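Local atomic coordinates of aminodeoxyfutalosine deaminase (Deinococcus radiodurans, PDB entry 2IMR), a protein that catalyses the zinc-dependent deamination of aminodeoxyfutalosine to futalosine in menaquinone biosynthesis and, less efficiently, deaminates adenosine and related nucleosides. Residues C325-H330 against R365-F370. Sequence-based numbering, arbitrary orientation.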
ATOM      1  N   CYS A 325      -2.077  -0.910   6.000  1.00 13.37           N
ATOM      2  CA  CYS A 325      -2.801   0.362   6.099  1.00 13.47           C
ATOM      3  C   CYS A 325      -3.380   0.401   7.518  1.00 14.22           C
ATOM      4  O   CYS A 325      -4.532   0.030   7.750  1.00 14.70           O
ATOM      5  CB  CYS A 325      -3.935   0.411   5.058  1.00 13.93           C
ATOM      6  SG  CYS A 325      -3.410   0.150   3.324  1.00 13.72           S
ATOM      7  N   PRO A 326      -2.575   0.850   8.492  1.00 14.98           N
ATOM      8  CA  PRO A 326      -2.949   0.941   9.908  1.00 15.66           C
ATOM      9  C   PRO A 326      -4.321   1.514  10.253  1.00 14.74           C
ATOM     10  O   PRO A 326      -5.176   0.810  10.787  1.00 13.11           O
ATOM     11  CB  PRO A 326      -1.809   1.758  10.510  1.00 14.47           C
ATOM     12  CG  PRO A 326      -0.649   1.362   9.672  1.00 14.40           C
ATOM     13  CD  PRO A 326      -1.232   1.411   8.282  1.00 13.54           C
ATOM     14  N   ARG A 327      -4.538   2.790   9.966  1.00 14.34           N
ATOM     15  CA  ARG A 327      -5.818   3.393  10.303  1.00 13.58           C
ATOM     16  C   ARG A 327      -7.001   2.687   9.663  1.00 14.93           C
ATOM     17  O   ARG A 327      -8.010   2.440  10.322  1.00 12.51           O
ATOM     18  CB  ARG A 327      -5.807   4.875   9.936  1.00 14.00           C
ATOM     19  CG  ARG A 327      -4.864   5.668  10.822  1.00 15.49           C
ATOM     20  CD  ARG A 327      -4.867   7.142  10.460  1.00 17.78           C
ATOM     21  NE  ARG A 327      -4.390   7.363   9.100  1.00 17.73           N
ATOM     22  CZ  ARG A 327      -4.264   8.564   8.545  1.00 17.69           C
ATOM     23  NH1 ARG A 327      -4.582   9.656   9.237  1.00 13.92           N
ATOM     24  NH2 ARG A 327      -3.823   8.674   7.301  1.00 15.97           N
ATOM     25  N   SER A 328      -6.876   2.355   8.382  1.00 14.72           N
ATOM     26  CA  SER A 328      -7.953   1.670   7.687  1.00 14.81           C
ATOM     27  C   SER A 328      -8.342   0.377   8.400  1.00 15.13           C
ATOM     28  O   SER A 328      -9.526   0.110   8.604  1.00 14.60           O
ATOM     29  CB  SER A 328      -7.544   1.354   6.244  1.00 14.43           C
ATOM     30  OG  SER A 328      -8.590   0.675   5.568  1.00 13.71           O
ATOM     31  N   ASN A 329      -7.353  -0.428   8.785  1.00 15.19           N
ATOM     32  CA  ASN A 329      -7.646  -1.689   9.468  1.00 14.70           C
ATOM     33  C   ASN A 329      -8.390  -1.448  10.771  1.00 15.02           C
ATOM     34  O   ASN A 329      -9.284  -2.210  11.140  1.00 14.10           O
ATOM     35  CB  ASN A 329      -6.367  -2.467   9.779  1.00 13.11           C
ATOM     36  CG  ASN A 329      -5.646  -2.939   8.533  1.00 14.17           C
ATOM     37  OD1 ASN A 329      -6.215  -2.982   7.438  1.00 18.35           O
ATOM     38  ND2 ASN A 329      -4.394  -3.316   8.697  1.00 12.31           N
ATOM     39  N   HIS A 330      -8.015  -0.386  11.472  1.00 14.76           N
ATOM     40  CA  HIS A 330      -8.658  -0.065  12.732  1.00 15.83           C
ATOM     41  C   HIS A 330     -10.119   0.337  12.531  1.00 17.03           C
ATOM     42  O   HIS A 330     -11.014  -0.194  13.191  1.00 16.95           O
ATOM     43  CB  HIS A 330      -7.900   1.059  13.444  1.00 17.48           C
ATOM     44  CG  HIS A 330      -8.615   1.590  14.645  1.00 18.73           C
ATOM     45  ND1 HIS A 330      -8.880   0.815  15.754  1.00 19.15           N
ATOM     46  CD2 HIS A 330      -9.180   2.798  14.884  1.00 19.53           C
ATOM     47  CE1 HIS A 330      -9.582   1.523  16.623  1.00 18.28           C
ATOM     48  NE2 HIS A 330      -9.777   2.729  16.118  1.00 16.97           N
ATOM     49  N   ARG A 365       2.420   9.995   6.708  1.00 17.11           N
ATOM     50  CA  ARG A 365       3.130  10.397   7.922  1.00 17.30           C
ATOM     51  C   ARG A 365       2.248  10.061   9.122  1.00 17.27           C
ATOM     52  O   ARG A 365       2.735   9.735  10.206  1.00 18.69           O
ATOM     53  CB  ARG A 365       3.421  11.903   7.914  1.00 15.88           C
ATOM     54  CG  ARG A 365       4.257  12.369   6.733  1.00 18.13           C
ATOM     55  CD  ARG A 365       4.465  13.873   6.801  1.00 20.11           C
ATOM     56  NE  ARG A 365       5.223  14.400   5.672  1.00 20.65           N
ATOM     57  CZ  ARG A 365       4.789  14.417   4.415  1.00 24.35           C
ATOM     58  NH1 ARG A 365       3.594  13.929   4.111  1.00 23.45           N
ATOM     59  NH2 ARG A 365       5.545  14.943   3.462  1.00 27.15           N
ATOM     60  N   GLU A 366       0.943  10.144   8.916  1.00 16.43           N
ATOM     61  CA  GLU A 366      -0.013   9.859   9.969  1.00 17.09           C
ATOM     62  C   GLU A 366      -0.124   8.364  10.267  1.00 17.94           C
ATOM     63  O   GLU A 366      -0.476   7.973  11.381  1.00 18.01           O
ATOM     64  CB  GLU A 366      -1.367  10.471   9.594  1.00 19.27           C
ATOM     65  CG  GLU A 366      -1.350  12.000   9.765  1.00 21.42           C
ATOM     66  CD  GLU A 366      -2.475  12.724   9.047  1.00 23.85           C
ATOM     67  OE1 GLU A 366      -3.487  12.091   8.694  1.00 22.56           O
ATOM     68  OE2 GLU A 366      -2.346  13.950   8.848  1.00 26.60           O
ATOM     69  N   GLU A 367       0.195   7.533   9.282  1.00 15.98           N
ATOM     70  CA  GLU A 367       0.150   6.087   9.481  1.00 16.27           C
ATOM     71  C   GLU A 367       1.360   5.679  10.306  1.00 16.62           C
ATOM     72  O   GLU A 367       1.305   4.722  11.072  1.00 15.54           O
ATOM     73  CB  GLU A 367       0.172   5.351   8.139  1.00 16.97           C
ATOM     74  CG  GLU A 367      -1.036   5.628   7.247  1.00 16.12           C
ATOM     75  CD  GLU A 367      -2.357   5.174   7.852  1.00 18.65           C
ATOM     76  OE1 GLU A 367      -2.342   4.382   8.819  1.00 16.30           O
ATOM     77  OE2 GLU A 367      -3.419   5.603   7.341  1.00 17.40           O
ATOM     78  N   VAL A 368       2.460   6.409  10.141  1.00 16.79           N
ATOM     79  CA  VAL A 368       3.675   6.125  10.894  1.00 17.36           C
ATOM     80  C   VAL A 368       3.382   6.370  12.370  1.00 17.57           C
ATOM     81  O   VAL A 368       3.727   5.562  13.229  1.00 17.89           O
ATOM     82  CB  VAL A 368       4.845   7.032  10.429  1.00 17.62           C
ATOM     83  CG1 VAL A 368       6.024   6.926  11.402  1.00 18.84           C
ATOM     84  CG2 VAL A 368       5.289   6.618   9.031  1.00 17.63           C
ATOM     85  N   THR A 369       2.730   7.490  12.656  1.00 17.12           N
ATOM     86  CA  THR A 369       2.378   7.828  14.025  1.00 18.29           C
ATOM     87  C   THR A 369       1.468   6.758  14.608  1.00 18.72           C
ATOM     88  O   THR A 369       1.675   6.298  15.728  1.00 19.87           O
ATOM     89  CB  THR A 369       1.670   9.192  14.081  1.00 18.72           C
ATOM     90  OG1 THR A 369       2.596  10.213  13.695  1.00 20.11           O
ATOM     91  CG2 THR A 369       1.143   9.481  15.482  1.00 19.15           C
ATOM     92  N   PHE A 370       0.466   6.355  13.834  1.00 16.91           N
ATOM     93  CA  PHE A 370      -0.481   5.334  14.275  1.00 18.11           C
ATOM     94  C   PHE A 370       0.224   3.997  14.508  1.00 16.55           C
ATOM     95  O   PHE A 370      -0.059   3.299  15.480  1.00 17.29           O
ATOM     96  CB  PHE A 370      -1.579   5.139  13.222  1.00 17.37           C
ATOM     97  CG  PHE A 370      -2.802   4.443  13.746  1.00 18.57           C
ATOM     98  CD1 PHE A 370      -3.735   5.134  14.515  1.00 20.96           C
ATOM     99  CD2 PHE A 370      -3.012   3.093  13.493  1.00 17.94           C
ATOM    100  CE1 PHE A 370      -4.862   4.489  15.024  1.00 18.85           C
ATOM    101  CE2 PHE A 370      -4.132   2.440  13.996  1.00 16.34           C
ATOM    102  CZ  PHE A 370      -5.060   3.139  14.765  1.00 17.93           C
TER
HETATM  103  O   HOH W   1      -4.935   3.492   6.603  1.00 14.70           O
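Arg327 and Glu367 meet through two bent side chains: in Arg327 the bend comes at chi3 (-63°), which turns NE back toward CB instead of leaving the chain extended, and in Glu367 at CD, through a chi2 of -63°. The Glu367 carboxylate thereby lies against the first turn of helix 326-331, where OE1 accepts a nearly straight bond from the backbone N of Arg327 (2.9 Å) on its syn lone pair. OE2 takes NE of Arg327 at 2.7 Å; the oxygen lies in the guanidinium plane, yet NE stands well above the carboxylate plane, and the bond from NH2 is weak. A water gives OE2 a further bond and accepts one from the N of Ser328, so both carboxylate oxygens are tied, directly or through water, to peptide N-H groups of the helix start, where the helix dipole would favour a negative charge. On the guanidinium, NH1 reaches the anti lone pair of Glu366 OE1 at 2.7 Å, and Glu366 CB lies over one face, toward the rim near NH1. Thr361 OG1 bonds both NH2 of Arg327 and OE1 of Glu366. Closer to the backbone, the CG methylene of Arg327 sits over the Phe370 ring face, 4.0 Å from its centroid, a CH-pi contact. Pro326 CB approaches Phe370 CD2 obliquely at 3.5 Å, while His330 CB lies near CZ. An alanine at Arg327 would probably leave two neighbouring carboxylates without the guanidinium's bonds and remove the CG methylene from one face of Phe370. The Cys325 side chain, at the N-cap, lies close to the zinc-site residues His99 and Asp354, and Ser328 OG bonds Asp354. The salt-bridge network thus joins helix 326-331, directly after strand 322-324, to helix 365-374, which comes after strand 349-351 and the short helix 356-359, their segment axes at 64°, in the amidohydrolase TIM barrel beside its zinc site.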